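Local coordinates for protein trichothecene 15-O-acetyltransferase TRI3 (Fusarium sporotrichioides, PDB 3FP0) that transfers an acetyl group to the C-15 hydroxyl of trichothecene intermediates during the biosynthesis of mycotoxins such as T-2 toxin, at residues Leu12-Tyr17 / Pro232-Leu237; Thr253-Ala258 / Arg412-Glu417; Val260-Ser265 / Ile426-Glu431; Val469-Pro474 / Asn490-Asp495. One frame throughout, in Å; residues are numbered along the deposited sequence.

Interaction 1. Residues Leu12-Tyr17 / Pro232-Leu237; sequences LVPALY and PVVDSL
V234 reaches across to the N-terminal segment with both of its methyl groups: CG1 meets P14, and CG2 meets Y17 and, more loosely, L12. CG1, which lies anti to the backbone N (chi1 -178°), packs on the proline ring, with V234 CG1 3.7 Å from P14 CB and a similar distance from CG. The other methyl, CG2, approaches the Y17 ring obliquely, 4.0 Å from Y17 CD2. L12 adds a looser touch, its CD1 4.5 Å from V234 CG2. P232 CB also rests in van der Waals contact on the main chain, 3.8 Å from Y17 O.

Polar links are indirect. No hydrogen bond joins the two segments, but a water donates to P14 O at 3.0 Å and, weakly, to D235 OD2. That carboxylate has a stronger partner in R18, which forms a salt bridge with D235 OD2. Within 232-237, S236 OG returns to P232 O at 2.7 Å, coming from well above the carbonyl plane.

The contact is loop-on-loop packing: the short 3-10 turn 14-17, just ahead of strand 20-21, rests on a turn between helices 191-204 and 246-263, while L12, Y17 and V234 also lean on helix 406-423.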
# COMPACT_ATOMS: atom_id res chain seq x y z
N LEU A 12 23.85 7.52 -2.49
CA LEU A 12 23.33 7.64 -1.10
C LEU A 12 24.55 7.68 -0.22
O LEU A 12 25.27 6.67 -0.26
CB LEU A 12 22.66 6.35 -0.67
CG LEU A 12 21.44 5.67 -1.24
CD1 LEU A 12 21.34 4.37 -0.50
CD2 LEU A 12 20.23 6.53 -1.00
N VAL A 13 24.81 8.68 0.64
CA VAL A 13 23.96 9.76 1.19
C VAL A 13 23.41 9.60 2.68
O VAL A 13 22.69 10.49 3.14
CB VAL A 13 22.87 10.16 0.19
N PRO A 14 23.83 8.56 3.44
CA PRO A 14 23.10 8.09 4.66
C PRO A 14 22.88 9.15 5.72
O PRO A 14 21.76 9.34 6.18
CB PRO A 14 24.03 7.02 5.24
CG PRO A 14 24.86 6.56 4.08
CD PRO A 14 25.06 7.78 3.23
N ALA A 15 23.97 9.82 6.11
CA ALA A 15 23.91 10.91 7.07
C ALA A 15 22.77 11.88 6.79
O ALA A 15 22.11 12.34 7.72
CB ALA A 15 25.27 11.63 7.18
N LEU A 16 22.51 12.15 5.50
CA LEU A 16 21.41 13.03 5.08
C LEU A 16 20.02 12.61 5.61
O LEU A 16 19.17 13.46 5.82
CB LEU A 16 21.37 13.10 3.55
CG LEU A 16 21.17 14.45 2.81
CD1 LEU A 16 21.09 14.20 1.33
CD2 LEU A 16 19.94 15.25 3.27
N TYR A 17 19.79 11.31 5.84
CA TYR A 17 18.44 10.78 6.11
C TYR A 17 18.14 10.45 7.56
O TYR A 17 17.10 9.85 7.87
CB TYR A 17 18.20 9.55 5.22
CG TYR A 17 18.63 9.79 3.80
CD1 TYR A 17 18.02 10.80 3.05
CD2 TYR A 17 19.66 9.05 3.22
CE1 TYR A 17 18.41 11.06 1.76
CE2 TYR A 17 20.06 9.31 1.93
CZ TYR A 17 19.42 10.32 1.21
OH TYR A 17 19.75 10.59 -0.08
N PRO A 232 16.11 5.02 10.74
CA PRO A 232 16.33 5.32 9.35
C PRO A 232 16.70 4.05 8.58
O PRO A 232 17.57 3.24 9.00
CB PRO A 232 17.48 6.36 9.36
CG PRO A 232 17.44 6.98 10.77
CD PRO A 232 17.02 5.78 11.64
N VAL A 233 15.98 3.83 7.50
CA VAL A 233 16.16 2.64 6.64
C VAL A 233 17.65 2.40 6.20
O VAL A 233 18.14 1.27 6.28
CB VAL A 233 15.17 2.63 5.42
CG1 VAL A 233 15.40 3.82 4.50
CG2 VAL A 233 15.29 1.34 4.66
N VAL A 234 18.36 3.44 5.75
CA VAL A 234 19.76 3.24 5.33
C VAL A 234 20.60 2.64 6.45
O VAL A 234 21.36 1.67 6.24
CB VAL A 234 20.45 4.49 4.78
CG1 VAL A 234 21.91 4.14 4.32
CG2 VAL A 234 19.66 5.09 3.61
N ASP A 235 20.45 3.19 7.65
CA ASP A 235 21.20 2.71 8.80
C ASP A 235 20.76 1.35 9.29
O ASP A 235 21.43 0.77 10.16
CB ASP A 235 21.16 3.74 9.92
CG ASP A 235 21.80 5.04 9.51
OD1 ASP A 235 22.78 5.01 8.73
OD2 ASP A 235 21.29 6.09 9.93
N SER A 236 19.66 0.86 8.74
CA SER A 236 19.04 -0.38 9.19
C SER A 236 19.36 -1.58 8.30
O SER A 236 18.91 -2.68 8.59
CB SER A 236 17.50 -0.21 9.27
OG SER A 236 17.16 0.82 10.19
N LEU A 237 20.13 -1.37 7.23
CA LEU A 237 20.43 -2.45 6.28
C LEU A 237 21.47 -3.38 6.84
O LEU A 237 22.32 -2.95 7.61
CB LEU A 237 20.94 -1.90 4.96
CG LEU A 237 20.10 -0.85 4.27
CD1 LEU A 237 20.91 -0.33 3.12
CD2 LEU A 237 18.78 -1.45 3.80
O HOH W 1 20.15 7.02 7.14

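Interaction 2. Residues Thr253-Ala258 / Arg412-Glu417; sequences TEYTSA and RVHNFE. With FP0 ((3alpha)-15-hydroxy-12,13-epoxytrichothec-9-en-3-yl acetate), chain C.
Two helices that run in roughly the same direction, 246-263 and 406-423, pack here beside the trichothecene-binding site, and the second of them carries H414, a residue that binds 15-deacetylcalonectrin. The axes of segments 253-258 and 412-417 pass 10.1 Å apart at a crossing angle of -36°. V413 fills the interface. Its CG2 lies 3.6 Å from Y255 CD2, the valine side chain crossing the tyrosine at about a right angle, whereas CG1 faces the methyl of T256. T256 CG2 continues the apolar seam to F416, approaching that ring obliquely at 3.5 Å from F416 CD2.

With CG anti to the backbone N (chi1 -171°), Y255 extends across the interface past V413, and its hydroxyl arrives near the imidazole of H414. The two polar ends do not bond directly; a water joins them. It lies 2.5 Å from Y255 OH, in the plane of the phenol ring, 2.8 Å from H414 NE2, in the plane of the imidazole, and it donates to E417 OE1 at 2.7 Å. The other carboxylate oxygen of E417 is bonded to the hydroxyl of Y263, so the glutamate that anchors the water is itself held. V413 CG2 lies over one face of the imidazole, displaced toward its rim, and A36 and I39 of helix 36-40 also touch H414. From this position H414 NE2 makes a weak, strongly bent hydrogen bond to the acetyl carbonyl oxygen O4 of the ligand, 3.2 Å long with an N-H...O angle of 121°.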
# COMPACT_ATOMS: atom_id res chain seq x y z
N THR A 253 21.89 1.77 -12.87
CA THR A 253 21.74 2.28 -14.22
C THR A 253 20.79 1.43 -15.07
O THR A 253 20.01 1.96 -15.85
CB THR A 253 23.12 2.35 -14.92
OG1 THR A 253 23.94 3.24 -14.16
CG2 THR A 253 23.00 2.87 -16.32
N GLU A 254 20.90 0.11 -14.93
CA GLU A 254 19.96 -0.79 -15.58
C GLU A 254 18.53 -0.47 -15.13
O GLU A 254 17.62 -0.42 -15.97
CB GLU A 254 20.32 -2.25 -15.29
CG GLU A 254 19.37 -3.27 -15.96
CD GLU A 254 19.76 -4.73 -15.72
OE1 GLU A 254 20.73 -5.00 -14.98
OE2 GLU A 254 19.09 -5.62 -16.29
N TYR A 255 18.33 -0.21 -13.84
CA TYR A 255 17.01 0.09 -13.35
C TYR A 255 16.53 1.41 -13.92
O TYR A 255 15.45 1.45 -14.49
CB TYR A 255 16.94 0.09 -11.83
CG TYR A 255 15.52 0.20 -11.36
CD1 TYR A 255 14.77 -0.96 -11.13
CD2 TYR A 255 14.90 1.43 -11.23
CE1 TYR A 255 13.45 -0.87 -10.73
CE2 TYR A 255 13.55 1.53 -10.82
CZ TYR A 255 12.85 0.36 -10.59
OH TYR A 255 11.54 0.40 -10.17
N THR A 256 17.30 2.50 -13.80
CA THR A 256 16.82 3.82 -14.27
C THR A 256 16.61 3.81 -15.79
O THR A 256 15.74 4.53 -16.32
CB THR A 256 17.77 5.00 -13.84
OG1 THR A 256 19.11 4.75 -14.32
CG2 THR A 256 17.80 5.18 -12.30
N SER A 257 17.41 3.02 -16.51
CA SER A 257 17.16 2.84 -17.95
C SER A 257 15.81 2.17 -18.25
O SER A 257 15.09 2.62 -19.13
CB SER A 257 18.30 2.06 -18.62
OG SER A 257 19.37 2.95 -18.86
N ALA A 258 15.49 1.09 -17.52
CA ALA A 258 14.20 0.39 -17.66
C ALA A 258 13.02 1.28 -17.25
O ALA A 258 11.93 1.19 -17.80
CB ALA A 258 14.20 -0.88 -16.83
N ARG A 412 18.24 4.52 -3.83
CA ARG A 412 18.97 5.36 -4.73
C ARG A 412 18.21 5.64 -6.03
O ARG A 412 18.20 6.75 -6.52
CB ARG A 412 20.35 4.75 -5.01
CG ARG A 412 21.30 5.73 -5.74
CD ARG A 412 22.62 5.03 -6.05
NE ARG A 412 23.57 5.86 -6.80
CZ ARG A 412 24.64 5.37 -7.43
NH1 ARG A 412 24.89 4.05 -7.43
NH2 ARG A 412 25.45 6.20 -8.08
N VAL A 413 17.56 4.63 -6.59
CA VAL A 413 16.84 4.84 -7.83
C VAL A 413 15.52 5.56 -7.61
O VAL A 413 15.10 6.33 -8.47
CB VAL A 413 16.64 3.56 -8.64
CG1 VAL A 413 18.01 2.94 -8.99
CG2 VAL A 413 15.66 2.56 -7.91
N HIS A 414 14.86 5.33 -6.47
CA HIS A 414 13.67 6.12 -6.19
C HIS A 414 13.97 7.60 -5.85
O HIS A 414 13.19 8.46 -6.20
CB HIS A 414 12.76 5.42 -5.16
CG HIS A 414 12.10 4.18 -5.69
ND1 HIS A 414 11.78 3.11 -4.89
CD2 HIS A 414 11.70 3.85 -6.94
CE1 HIS A 414 11.19 2.17 -5.62
NE2 HIS A 414 11.14 2.59 -6.87
N ASN A 415 15.10 7.89 -5.20
CA ASN A 415 15.59 9.29 -5.12
C ASN A 415 15.67 9.92 -6.52
O ASN A 415 15.15 11.01 -6.76
CB ASN A 415 16.97 9.35 -4.46
CG ASN A 415 16.90 9.34 -2.93
OD1 ASN A 415 15.82 9.49 -2.35
ND2 ASN A 415 18.04 9.10 -2.30
N PHE A 416 16.28 9.21 -7.47
CA PHE A 416 16.38 9.69 -8.85
C PHE A 416 15.00 9.88 -9.49
O PHE A 416 14.73 10.92 -10.12
CB PHE A 416 17.24 8.72 -9.69
CG PHE A 416 17.07 8.92 -11.18
CD1 PHE A 416 17.85 9.85 -11.87
CD2 PHE A 416 16.11 8.19 -11.89
CE1 PHE A 416 17.68 10.04 -13.26
CE2 PHE A 416 15.91 8.39 -13.27
CZ PHE A 416 16.69 9.30 -13.95
N GLU A 417 14.12 8.90 -9.30
CA GLU A 417 12.77 8.94 -9.88
C GLU A 417 11.95 10.10 -9.34
O GLU A 417 11.14 10.68 -10.10
CB GLU A 417 12.03 7.63 -9.62
CG GLU A 417 10.72 7.43 -10.37
CD GLU A 417 10.17 6.03 -10.28
OE1 GLU A 417 10.82 5.13 -9.64
OE2 GLU A 417 9.06 5.83 -10.87
C2 FP0 C . 6.13 3.88 -6.80
C6 FP0 C . 4.10 2.29 -5.36
C5 FP0 C . 5.53 2.63 -4.79
C4 FP0 C . 6.63 1.83 -5.50
C3 FP0 C . 7.07 2.67 -6.73
C11 FP0 C . 4.08 2.44 -6.90
C10 FP0 C . 2.63 2.54 -7.43
C9 FP0 C . 1.55 2.81 -6.64
C8 FP0 C . 1.65 2.94 -5.14
C12 FP0 C . 5.93 4.03 -5.30
C13 FP0 C . 5.41 5.30 -4.72
O4 FP0 C . 8.72 0.61 -7.39
C17 FP0 C . 7.86 0.87 -8.23
C18 FP0 C . 7.59 0.15 -9.52
O3 FP0 C . 7.00 1.97 -7.97
O2 FP0 C . 6.79 4.89 -4.56
O1 FP0 C . 4.86 3.55 -7.41
C14 FP0 C . 5.67 2.39 -3.27
C7 FP0 C . 3.08 3.28 -4.75
C15 FP0 C . 3.80 0.82 -5.06
O12 FP0 C . 3.20 0.58 -3.78
C16 FP0 C . 0.19 2.98 -7.23
O HOH W 2 10.28 2.47 -9.55

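Interaction 3. Residues Val260-Ser265 / Ile426-Glu431; sequences VANYKS and IPFEGE
The ring of Y263 meets two neighbours at once, P427 over one face and F428 at its edge. P427 CG makes a CH-pi contact 3.6 Å from the centroid of the Y263 ring, displaced toward the rim, so that the nearest ring atom, Y263 CE1, is just 3.2 Å from P427 CG. The CD1-CE1 edge of the same tyrosine points at the face of F428 in a T-shaped (edge-to-face) stack, the ring centroids 4.9 Å apart and the planes at 74°; Y263 CD1 lies 3.3 Å from F428 CZ. Main-chain atoms join this packing, with Y263 O 3.6 Å from F428 CD1.

These rings fasten the C-terminal part of helix 246-263 to the loop that leads from helix 406-423 into strand 431-441. Close by, S265 N and S265 OG both bond to N262 O from the same face of its carbonyl plane, the hydroxyl at 2.9 Å.

Farther out, the hydroxyl of Y263 has E417 as its partner, while Y420 and L421 of helix 406-423 touch P427. F428 also meets the ring of Y475 and touches F270, and E431 OE1 accepts a bond from G267 N.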
# COMPACT_ATOMS: atom_id res chain seq x y z
N VAL A 260 12.82 4.63 -17.54
CA VAL A 260 12.57 5.53 -18.67
C VAL A 260 12.00 4.78 -19.88
O VAL A 260 11.08 5.28 -20.52
CB VAL A 260 13.85 6.37 -19.03
CG1 VAL A 260 13.56 7.38 -20.17
CG2 VAL A 260 14.30 7.16 -17.81
N ALA A 261 12.51 3.57 -20.14
CA ALA A 261 11.96 2.66 -21.16
C ALA A 261 10.49 2.27 -20.92
O ALA A 261 9.69 2.24 -21.86
CB ALA A 261 12.81 1.39 -21.27
N ASN A 262 10.15 1.95 -19.68
CA ASN A 262 8.77 1.65 -19.38
C ASN A 262 7.85 2.87 -19.55
O ASN A 262 6.73 2.72 -20.05
CB ASN A 262 8.62 1.03 -18.00
CG ASN A 262 7.18 0.86 -17.60
OD1 ASN A 262 6.51 0.03 -18.15
ND2 ASN A 262 6.69 1.67 -16.66
N TYR A 263 8.33 4.05 -19.14
CA TYR A 263 7.55 5.30 -19.24
C TYR A 263 7.24 5.68 -20.71
O TYR A 263 6.21 6.30 -21.01
CB TYR A 263 8.27 6.46 -18.51
CG TYR A 263 8.09 6.53 -16.98
CD1 TYR A 263 6.85 6.33 -16.40
CD2 TYR A 263 9.17 6.83 -16.14
CE1 TYR A 263 6.69 6.41 -14.98
CE2 TYR A 263 9.04 6.91 -14.76
CZ TYR A 263 7.79 6.71 -14.18
OH TYR A 263 7.63 6.80 -12.80
N LYS A 264 8.13 5.26 -21.62
CA LYS A 264 8.02 5.59 -23.03
C LYS A 264 7.46 4.45 -23.89
O LYS A 264 7.34 4.59 -25.10
CB LYS A 264 9.41 6.02 -23.56
CG LYS A 264 9.91 7.35 -22.99
CD LYS A 264 11.35 7.63 -23.40
CE LYS A 264 11.76 9.03 -23.00
NZ LYS A 264 13.02 9.40 -23.71
N SER A 265 7.10 3.35 -23.25
CA SER A 265 6.74 2.11 -23.95
C SER A 265 5.25 1.93 -24.32
O SER A 265 4.35 2.66 -23.86
CB SER A 265 7.19 0.91 -23.13
OG SER A 265 6.33 0.67 -22.02
N ILE A 426 3.91 14.12 -15.20
CA ILE A 426 3.20 13.06 -15.91
C ILE A 426 4.12 12.41 -16.92
O ILE A 426 4.31 12.93 -18.03
CB ILE A 426 1.91 13.59 -16.69
CG1 ILE A 426 0.94 14.38 -15.77
CG2 ILE A 426 1.19 12.40 -17.39
CD1 ILE A 426 -0.00 13.50 -14.95
N PRO A 427 4.67 11.25 -16.56
CA PRO A 427 5.74 10.78 -17.41
C PRO A 427 5.29 9.87 -18.56
O PRO A 427 6.17 9.38 -19.30
CB PRO A 427 6.63 10.04 -16.44
CG PRO A 427 5.65 9.42 -15.48
CD PRO A 427 4.44 10.32 -15.43
N PHE A 428 3.98 9.64 -18.71
CA PHE A 428 3.42 8.79 -19.80
C PHE A 428 2.72 9.67 -20.85
O PHE A 428 2.04 10.61 -20.48
CB PHE A 428 2.38 7.81 -19.25
CG PHE A 428 2.93 6.78 -18.26
CD1 PHE A 428 3.53 5.62 -18.71
CD2 PHE A 428 2.80 6.98 -16.87
CE1 PHE A 428 4.03 4.66 -17.80
CE2 PHE A 428 3.28 6.03 -15.97
CZ PHE A 428 3.89 4.88 -16.43
N GLU A 429 2.85 9.34 -22.14
CA GLU A 429 2.02 10.00 -23.17
C GLU A 429 1.43 8.97 -24.10
O GLU A 429 2.11 8.02 -24.52
CB GLU A 429 2.81 11.06 -23.94
N GLY A 430 0.14 9.14 -24.37
CA GLY A 430 -0.58 8.29 -25.29
C GLY A 430 -0.99 6.94 -24.73
O GLY A 430 -2.16 6.60 -24.77
N GLU A 431 -0.01 6.19 -24.22
CA GLU A 431 -0.21 4.85 -23.67
C GLU A 431 0.59 4.67 -22.39
O GLU A 431 1.60 5.33 -22.19
CB GLU A 431 0.27 3.77 -24.62
CG GLU A 431 -0.44 3.70 -25.91
CD GLU A 431 0.38 2.88 -26.89
OE1 GLU A 431 0.75 1.74 -26.55
OE2 GLU A 431 0.67 3.38 -27.98

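Interaction 4. Residues Val469-Pro474 / Asn490-Asp495; sequences VNQSLP and NIIYND
I492 pushes its side chain against the main chain of V469, and this is the close-packed end of the contact. Its CG2 lies 3.4 Å from V469 O, and CD1 reaches past the carbonyl to V469 CB at 3.8 Å. CG1 is wedged between the backbone N and the carbonyl carbon of its own residue (chi1 71°), which turns I492 CG1 toward Q471 CB, 3.7 Å away.

At the other end N494 donates from ND2 to Q471 O, a 2.9 Å bond lying on a carbonyl lone pair and nearly in the plane of the amide. The opposite end of that amide is also engaged, OD1 accepting from A275 N, so its rotation is fixed from two sides. Q471 bends back on its own segment at chi2, and its OE1 takes the N-H of L473 at 2.9 Å.

Where the two segments do not bond directly, water bridges them. One molecule accepts from the backbone N of N494 at 2.7 Å and donates to L473 O; a second lies between V469 N, by a weak bond, and N490 OD1.

I492 also touches the bound trichothecene, so this packing borders the ligand pocket. The end of strand 457-469 and the loop leading on to strand 477-483 thus lie over one side of strand 486-494. That strand runs between 477-483 and 277-283, and I491 turns to helix 500-516.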
# COMPACT_ATOMS: atom_id res chain seq x y z
N VAL A 469 -5.87 2.80 -3.24
CA VAL A 469 -4.88 3.89 -3.34
C VAL A 469 -5.38 4.93 -4.35
O VAL A 469 -5.98 4.56 -5.37
CB VAL A 469 -3.48 3.34 -3.72
CG1 VAL A 469 -2.40 4.42 -3.85
CG2 VAL A 469 -3.06 2.26 -2.71
N ASN A 470 -5.16 6.21 -4.06
CA ASN A 470 -5.60 7.26 -5.01
C ASN A 470 -4.75 7.23 -6.27
O ASN A 470 -3.54 7.29 -6.17
CB ASN A 470 -5.47 8.61 -4.37
CG ASN A 470 -6.62 8.93 -3.47
OD1 ASN A 470 -7.68 8.23 -3.46
ND2 ASN A 470 -6.44 9.98 -2.70
N GLN A 471 -5.39 7.10 -7.45
CA GLN A 471 -4.62 7.21 -8.71
C GLN A 471 -4.94 8.48 -9.47
O GLN A 471 -6.09 8.69 -9.87
CB GLN A 471 -4.86 6.02 -9.64
CG GLN A 471 -4.15 6.18 -11.01
CD GLN A 471 -2.62 6.03 -10.90
OE1 GLN A 471 -1.94 6.96 -10.48
NE2 GLN A 471 -2.10 4.90 -11.34
N SER A 472 -3.92 9.31 -9.66
CA SER A 472 -4.05 10.55 -10.42
C SER A 472 -3.04 10.60 -11.57
O SER A 472 -2.84 11.65 -12.18
CB SER A 472 -3.88 11.76 -9.50
OG SER A 472 -5.13 12.10 -8.93
N LEU A 473 -2.34 9.49 -11.81
CA LEU A 473 -1.50 9.34 -12.98
C LEU A 473 -2.20 8.42 -13.96
O LEU A 473 -3.11 7.68 -13.57
CB LEU A 473 -0.10 8.82 -12.60
CG LEU A 473 0.83 9.83 -11.90
CD1 LEU A 473 2.24 9.28 -11.82
CD2 LEU A 473 0.85 11.20 -12.56
N PRO A 474 -1.82 8.47 -15.26
CA PRO A 474 -2.69 7.80 -16.25
C PRO A 474 -2.35 6.35 -16.56
O PRO A 474 -2.54 5.92 -17.70
CB PRO A 474 -2.48 8.68 -17.49
CG PRO A 474 -0.96 9.01 -17.37
CD PRO A 474 -0.72 9.21 -15.91
N ASN A 490 -7.65 -5.60 -7.29
CA ASN A 490 -8.29 -4.34 -7.70
C ASN A 490 -7.42 -3.57 -8.70
O ASN A 490 -6.19 -3.86 -8.83
CB ASN A 490 -8.77 -3.52 -6.47
CG ASN A 490 -7.63 -2.88 -5.69
OD1 ASN A 490 -6.72 -2.27 -6.27
ND2 ASN A 490 -7.69 -2.97 -4.34
N ILE A 491 -8.05 -2.69 -9.48
CA ILE A 491 -7.32 -1.84 -10.39
C ILE A 491 -7.68 -0.40 -10.04
O ILE A 491 -8.86 -0.04 -9.98
CB ILE A 491 -7.61 -2.09 -11.89
CG1 ILE A 491 -7.39 -3.57 -12.25
CG2 ILE A 491 -6.78 -1.14 -12.77
CD1 ILE A 491 -7.38 -3.89 -13.78
N ILE A 492 -6.66 0.40 -9.73
CA ILE A 492 -6.83 1.86 -9.59
C ILE A 492 -6.55 2.58 -10.92
O ILE A 492 -5.71 2.18 -11.71
CB ILE A 492 -6.02 2.45 -8.40
CG1 ILE A 492 -4.49 2.45 -8.69
CG2 ILE A 492 -6.43 1.69 -7.09
CD1 ILE A 492 -3.57 2.96 -7.50
N TYR A 493 -7.31 3.62 -11.16
CA TYR A 493 -7.24 4.35 -12.43
C TYR A 493 -7.83 5.70 -12.15
O TYR A 493 -8.64 5.86 -11.20
CB TYR A 493 -8.00 3.60 -13.58
CG TYR A 493 -9.50 3.60 -13.49
CD1 TYR A 493 -10.28 4.50 -14.23
CD2 TYR A 493 -10.16 2.71 -12.61
CE1 TYR A 493 -11.69 4.49 -14.12
CE2 TYR A 493 -11.52 2.70 -12.50
CZ TYR A 493 -12.29 3.58 -13.26
OH TYR A 493 -13.66 3.55 -13.10
N ASN A 494 -7.40 6.68 -12.92
CA ASN A 494 -8.04 7.99 -12.89
C ASN A 494 -9.10 8.09 -13.99
O ASN A 494 -8.82 7.73 -15.14
CB ASN A 494 -6.99 9.10 -13.01
CG ASN A 494 -7.55 10.43 -12.63
OD1 ASN A 494 -8.17 11.08 -13.44
ND2 ASN A 494 -7.40 10.81 -11.35
N ASP A 495 -10.31 8.54 -13.64
CA ASP A 495 -11.43 8.48 -14.64
C ASP A 495 -11.43 9.53 -15.78
O ASP A 495 -12.34 9.53 -16.61
CB ASP A 495 -12.82 8.32 -14.00
CG ASP A 495 -13.28 9.56 -13.27
OD1 ASP A 495 -12.67 10.64 -13.38
OD2 ASP A 495 -14.29 9.45 -12.56
O HOH W 3 -5.37 -0.25 -4.52
O HOH W 4 -5.31 6.17 -14.58

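The four contacts touch in series, and interaction 2 holds H414, which binds the ligand directly. Interaction 1 adjoins it through N415, whose ND2 lies 3.6 Å from L12 CD2, and the L12 side chain is about 9 Å from that of H414. Interaction 3 shares helix 246-263 with interaction 2 and meets it where E417 OE2 and Y263 OH stand 2.6 Å apart, a probable hydrogen bond. It touches interaction 4 in turn, I426 CD1 packing 3.4 Å from L473 CD2. Interactions 2 and 4 do not touch, their nearest atoms being about 8 Å apart, yet both border the trichothecene. In interaction 4 the side chain of I492 is about 4 Å from the bound trichothecene.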